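Local coordinates for protein guanine nucleotide exchange factor p115rhogef (Homo sapiens, PDB 1IAP) that probably promotes guanine nucleotide exchange on Rho GTPases and, through its RGS-type helical domain, probably engages heterotrimeric G-protein alpha subunits, at residues Q6-V11 / C36-D41; M19-H24 / G32-C37. One frame throughout, in Å; residues are numbered along the deposited sequence.

How the interactions relate
From the N terminus, the chain passes through the short helix 8-11 and the longer helix 15-28, then turns back along helix 32-43. Interaction 1 joins the first of these to the third and closes the wider loop, with 24 residues between its segments. Interaction 2 joins the second to the third, and its loop of seven intervening residues nests inside the first. Both end on helix 32-43 and share Cys36 and Cys37. Their centres lie about 9 Å apart, and apolar side chains bridge them: Val11 CG1 meets Leu21 CD2 at 3.9 Å, and Leu38 CD1 approaches Leu22 CD1 at 4.3 Å. The N-terminal helices are thus tied to one central helix of the domain.

Interaction 1: Q6-V11 / C36-D41; sequences QSLEQV and CCLHAD
Lys12 NZ is gripped from both segments, by Glu9 OE2 and Asp41 OD2, each in a salt bridge, beside the apolar meeting of Leu8 with Cys37 and Leu38. The contact fixes the short N-terminal helix 8-11 against helix 32-43 of the RGS-like helical domain. Glu9 OE1 and Asp41 OD2 stand 4.9 Å apart, and the lysine probably offsets their like charges.

Leu8 carries the contact with both arms of its fork. Its CG lies anti to the backbone N (chi1 -162°), which sends the branch outward from the first helical turn toward the longer helix. CD1 rests on the base of the cysteine side chain, 3.5 Å from Cys37 CB. The sulfur is a little farther off, with Cys37 SG 3.9 Å from Leu8 CD1, so the methyl packs against both atoms of the thiol side chain. The other arm turns to the neighbouring residue, where Leu8 CD2 meets Leu38 CD2 at 4.0 Å and the two leucines cross obliquely. Val109 of helix 106-121 touches both Leu8 and Cys37, and Cys37 also packs on Val102 of helix 91-103.

Ser7, at the N-cap position, organises the start of the short helix. Its side-chain oxygen accepts a weak capping bond from the backbone, Gln10 N to Ser7 OG at 3.4 Å, with an N-H...O angle of 155°. The backbone oxygen of the same residue takes a firmer bond, Val11 N to Ser7 O at 3.1 Å, and a weak one from Gln10 N to Ser7 O at 3.2 Å. Ser7 thus holds the amides of Gln10 and Val11, while from the next residue, Leu8, the CD1 methyl reaches the buried CB of Cys37.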
loop_
_atom_site.group_PDB
_atom_site.type_symbol
_atom_site.label_atom_id
_atom_site.label_comp_id
_atom_site.label_asym_id
_atom_site.label_seq_id
_atom_site.Cartn_x
_atom_site.Cartn_y
_atom_site.Cartn_z
ATOM N N GLN A 6 -2.886 -13.951 -4.283
ATOM C CA GLN A 6 -3.707 -14.746 -3.376
ATOM C C GLN A 6 -3.952 -14.030 -2.048
ATOM O O GLN A 6 -5.001 -14.208 -1.427
ATOM C CB GLN A 6 -3.066 -16.114 -3.126
ATOM C CG GLN A 6 -3.056 -17.032 -4.339
ATOM C CD GLN A 6 -4.454 -17.349 -4.843
ATOM O OE1 GLN A 6 -5.248 -17.988 -4.149
ATOM N NE2 GLN A 6 -4.762 -16.901 -6.057
ATOM N N SER A 7 -2.993 -13.206 -1.634
ATOM C CA SER A 7 -3.103 -12.464 -0.382
ATOM C C SER A 7 -2.207 -11.236 -0.381
ATOM O O SER A 7 -1.278 -11.133 -1.184
ATOM C CB SER A 7 -2.741 -13.358 0.810
ATOM O OG SER A 7 -1.380 -13.752 0.766
ATOM N N LEU A 8 -2.482 -10.321 0.544
ATOM C CA LEU A 8 -1.712 -9.094 0.683
ATOM C C LEU A 8 -0.272 -9.440 1.055
ATOM O O LEU A 8 0.670 -8.828 0.553
ATOM C CB LEU A 8 -2.342 -8.206 1.760
ATOM C CG LEU A 8 -2.009 -6.710 1.827
ATOM C CD1 LEU A 8 -2.945 -6.058 2.820
ATOM C CD2 LEU A 8 -0.564 -6.459 2.233
ATOM N N GLU A 9 -0.111 -10.434 1.926
ATOM C CA GLU A 9 1.208 -10.871 2.369
ATOM C C GLU A 9 2.080 -11.263 1.172
ATOM O O GLU A 9 3.257 -10.899 1.097
ATOM C CB GLU A 9 1.068 -12.058 3.326
ATOM C CG GLU A 9 2.286 -12.322 4.201
ATOM C CD GLU A 9 2.454 -11.313 5.335
ATOM O OE1 GLU A 9 1.567 -10.454 5.539
ATOM O OE2 GLU A 9 3.487 -11.390 6.033
ATOM N N GLN A 10 1.485 -11.972 0.220
ATOM C CA GLN A 10 2.204 -12.404 -0.975
ATOM C C GLN A 10 2.506 -11.272 -1.958
ATOM O O GLN A 10 3.599 -11.221 -2.522
ATOM C CB GLN A 10 1.432 -13.515 -1.684
ATOM C CG GLN A 10 1.291 -14.778 -0.851
ATOM C CD GLN A 10 0.434 -15.828 -1.518
ATOM O OE1 GLN A 10 0.879 -16.523 -2.432
ATOM N NE2 GLN A 10 -0.806 -15.951 -1.062
ATOM N N VAL A 11 1.560 -10.356 -2.144
ATOM C CA VAL A 11 1.755 -9.246 -3.082
ATOM C C VAL A 11 2.595 -8.078 -2.548
ATOM O O VAL A 11 3.287 -7.406 -3.314
ATOM C CB VAL A 11 0.394 -8.705 -3.613
ATOM C CG1 VAL A 11 -0.319 -7.865 -2.555
ATOM C CG2 VAL A 11 0.603 -7.915 -4.897
ATOM N N CYS A 36 -2.949 1.849 3.592
ATOM C CA CYS A 36 -2.778 1.831 5.038
ATOM C C CYS A 36 -2.065 0.547 5.474
ATOM O O CYS A 36 -1.103 0.588 6.244
ATOM C CB CYS A 36 -4.146 1.951 5.716
ATOM S SG CYS A 36 -4.118 1.810 7.508
ATOM N N CYS A 37 -2.515 -0.586 4.943
ATOM C CA CYS A 37 -1.921 -1.878 5.265
ATOM C C CYS A 37 -0.455 -1.949 4.842
ATOM O O CYS A 37 0.376 -2.502 5.560
ATOM C CB CYS A 37 -2.702 -3.012 4.595
ATOM S SG CYS A 37 -4.311 -3.371 5.345
ATOM N N LEU A 38 -0.143 -1.388 3.676
ATOM C CA LEU A 38 1.230 -1.398 3.175
ATOM C C LEU A 38 2.139 -0.545 4.065
ATOM O O LEU A 38 3.245 -0.958 4.407
ATOM C CB LEU A 38 1.280 -0.898 1.724
ATOM C CG LEU A 38 0.478 -1.682 0.678
ATOM C CD1 LEU A 38 0.613 -1.025 -0.707
ATOM C CD2 LEU A 38 0.953 -3.126 0.627
ATOM N N HIS A 39 1.660 0.633 4.462
ATOM C CA HIS A 39 2.455 1.515 5.311
ATOM C C HIS A 39 2.633 0.949 6.716
ATOM O O HIS A 39 3.650 1.192 7.369
ATOM C CB HIS A 39 1.837 2.909 5.374
ATOM C CG HIS A 39 2.058 3.722 4.137
ATOM N ND1 HIS A 39 2.077 5.097 4.146
ATOM C CD2 HIS A 39 2.272 3.350 2.851
ATOM C CE1 HIS A 39 2.290 5.542 2.919
ATOM N NE2 HIS A 39 2.412 4.500 2.116
ATOM N N ALA A 40 1.645 0.181 7.166
ATOM C CA ALA A 40 1.684 -0.440 8.489
ATOM C C ALA A 40 2.755 -1.521 8.513
ATOM O O ALA A 40 3.443 -1.706 9.516
ATOM C CB ALA A 40 0.331 -1.036 8.826
ATOM N N ASP A 41 2.894 -2.228 7.395
ATOM C CA ASP A 41 3.886 -3.283 7.274
ATOM C C ASP A 41 5.275 -2.652 7.250
ATOM O O ASP A 41 6.218 -3.160 7.854
ATOM C CB ASP A 41 3.652 -4.075 5.989
ATOM C CG ASP A 41 4.517 -5.314 5.908
ATOM O OD1 ASP A 41 5.631 -5.230 5.354
ATOM O OD2 ASP A 41 4.082 -6.369 6.415
#

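Interaction 2: M19-H24 / G32-C37; sequences MALLQH and GPLLCC
Leu34 pushes its CD2 methyl toward two consecutive leucines of helix 15-28, Leu21 and Leu22, in a buried helix-helix contact of the RGS-like domain. The short axes of 19-24 and 32-37 run roughly antiparallel, at 148°, and come within 11.0 Å, a spacing bridged by leucine branches. CB of Leu34 and of Leu21 points at the other helix, and with CG anti to the backbone N (chi1 178° in Leu34) the fork is carried on across the gap.

The bump is Leu34 CD2. It sits in the corner between Leu21 and Leu22, 4.0 Å from Leu21 CG. Leu34 CD2 also lies 3.5 Å from Leu22 CD1, tighter than usual for two carbons. Leu22 answers with a bump of its own: CD1 fits between Leu34 and Leu35, reaching Leu35 CD2 at 4.0 Å. Its chi2 of -4° is nearly eclipsed, an unusual shape for leucine, and the exact place of Leu22 CD1 is somewhat doubtful.

Ile181 of helix 171-187 touches both Leu22 and Leu35, while Leu113 and Phe116 of helix 106-121 lie on Leu21; other helices continue the apolar surface. No hydrogen bond crosses between the two segments, and all four touching residues are buried leucines: cohesion probably comes mainly from the hydrophobic effect and close fit of methyl groups, rather than from directional bonds.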
loop_
_atom_site.group_PDB
_atom_site.type_symbol
_atom_site.label_atom_id
_atom_site.label_comp_id
_atom_site.label_asym_id
_atom_site.label_seq_id
_atom_site.Cartn_x
_atom_site.Cartn_y
_atom_site.Cartn_z
ATOM N N MET A 19 2.188 -2.889 -8.055
ATOM C CA MET A 19 1.854 -1.700 -8.843
ATOM C C MET A 19 0.594 -1.917 -9.693
ATOM O O MET A 19 -0.219 -1.009 -9.834
ATOM C CB MET A 19 3.016 -1.276 -9.753
ATOM C CG MET A 19 4.097 -0.438 -9.067
ATOM S SD MET A 19 3.425 1.024 -8.221
ATOM C CE MET A 19 2.473 1.793 -9.529
ATOM N N ALA A 20 0.455 -3.101 -10.288
ATOM C CA ALA A 20 -0.715 -3.406 -11.111
ATOM C C ALA A 20 -1.959 -3.380 -10.226
ATOM O O ALA A 20 -2.978 -2.787 -10.584
ATOM C CB ALA A 20 -0.557 -4.787 -11.785
ATOM N N LEU A 21 -1.849 -3.991 -9.050
ATOM C CA LEU A 21 -2.951 -4.035 -8.095
ATOM C C LEU A 21 -3.309 -2.620 -7.653
ATOM O O LEU A 21 -4.484 -2.263 -7.594
ATOM C CB LEU A 21 -2.565 -4.881 -6.877
ATOM C CG LEU A 21 -3.520 -4.878 -5.682
ATOM C CD1 LEU A 21 -4.859 -5.498 -6.073
ATOM C CD2 LEU A 21 -2.892 -5.646 -4.522
ATOM N N LEU A 22 -2.286 -1.818 -7.352
ATOM C CA LEU A 22 -2.482 -0.445 -6.916
ATOM C C LEU A 22 -3.213 0.373 -7.968
ATOM O O LEU A 22 -4.136 1.113 -7.638
ATOM C CB LEU A 22 -1.134 0.219 -6.591
ATOM C CG LEU A 22 -0.670 0.453 -5.145
ATOM C CD1 LEU A 22 -1.707 0.044 -4.117
ATOM C CD2 LEU A 22 0.636 -0.261 -4.904
ATOM N N GLN A 23 -2.794 0.257 -9.227
ATOM C CA GLN A 23 -3.452 1.007 -10.294
ATOM C C GLN A 23 -4.916 0.612 -10.400
ATOM O O GLN A 23 -5.781 1.464 -10.589
ATOM C CB GLN A 23 -2.758 0.810 -11.642
ATOM C CG GLN A 23 -3.472 1.555 -12.772
ATOM C CD GLN A 23 -2.699 1.568 -14.065
ATOM O OE1 GLN A 23 -3.277 1.486 -15.152
ATOM N NE2 GLN A 23 -1.385 1.699 -13.962
ATOM N N HIS A 24 -5.187 -0.683 -10.265
ATOM C CA HIS A 24 -6.551 -1.195 -10.327
ATOM C C HIS A 24 -7.378 -0.563 -9.203
ATOM O O HIS A 24 -8.372 0.110 -9.460
ATOM C CB HIS A 24 -6.540 -2.722 -10.182
ATOM C CG HIS A 24 -7.901 -3.350 -10.237
ATOM N ND1 HIS A 24 -8.645 -3.416 -11.394
ATOM C CD2 HIS A 24 -8.640 -3.958 -9.279
ATOM C CE1 HIS A 24 -9.785 -4.038 -11.148
ATOM N NE2 HIS A 24 -9.806 -4.379 -9.872
ATOM N N GLY A 32 -7.370 4.096 0.239
ATOM C CA GLY A 32 -6.990 4.178 1.644
ATOM C C GLY A 32 -6.643 2.886 2.362
ATOM O O GLY A 32 -5.522 2.735 2.853
ATOM N N PRO A 33 -7.581 1.926 2.437
ATOM C CA PRO A 33 -7.383 0.636 3.106
ATOM C C PRO A 33 -6.125 -0.137 2.709
ATOM O O PRO A 33 -5.373 -0.583 3.575
ATOM C CB PRO A 33 -8.657 -0.125 2.747
ATOM C CG PRO A 33 -9.677 0.966 2.702
ATOM C CD PRO A 33 -8.954 2.029 1.913
ATOM N N LEU A 34 -5.902 -0.305 1.410
ATOM C CA LEU A 34 -4.729 -1.032 0.938
ATOM C C LEU A 34 -3.448 -0.264 1.250
ATOM O O LEU A 34 -2.489 -0.848 1.723
ATOM C CB LEU A 34 -4.819 -1.302 -0.572
ATOM C CG LEU A 34 -3.642 -2.030 -1.250
ATOM C CD1 LEU A 34 -3.379 -3.395 -0.602
ATOM C CD2 LEU A 34 -3.938 -2.204 -2.732
ATOM N N LEU A 35 -3.457 1.045 1.011
ATOM C CA LEU A 35 -2.282 1.872 1.269
ATOM C C LEU A 35 -1.923 1.869 2.751
ATOM O O LEU A 35 -0.748 1.869 3.113
ATOM C CB LEU A 35 -2.519 3.302 0.782
ATOM C CG LEU A 35 -2.675 3.465 -0.733
ATOM C CD1 LEU A 35 -3.071 4.890 -1.057
ATOM C CD2 LEU A 35 -1.385 3.068 -1.444
ATOM N N CYS A 36 -2.949 1.849 3.592
ATOM C CA CYS A 36 -2.778 1.831 5.038
ATOM C C CYS A 36 -2.065 0.547 5.474
ATOM O O CYS A 36 -1.103 0.588 6.244
ATOM C CB CYS A 36 -4.146 1.951 5.716
ATOM S SG CYS A 36 -4.118 1.810 7.508
ATOM N N CYS A 37 -2.515 -0.586 4.943
ATOM C CA CYS A 37 -1.921 -1.878 5.265
ATOM C C CYS A 37 -0.455 -1.949 4.842
ATOM O O CYS A 37 0.376 -2.502 5.560
ATOM C CB CYS A 37 -2.702 -3.012 4.595
ATOM S SG CYS A 37 -4.311 -3.371 5.345
#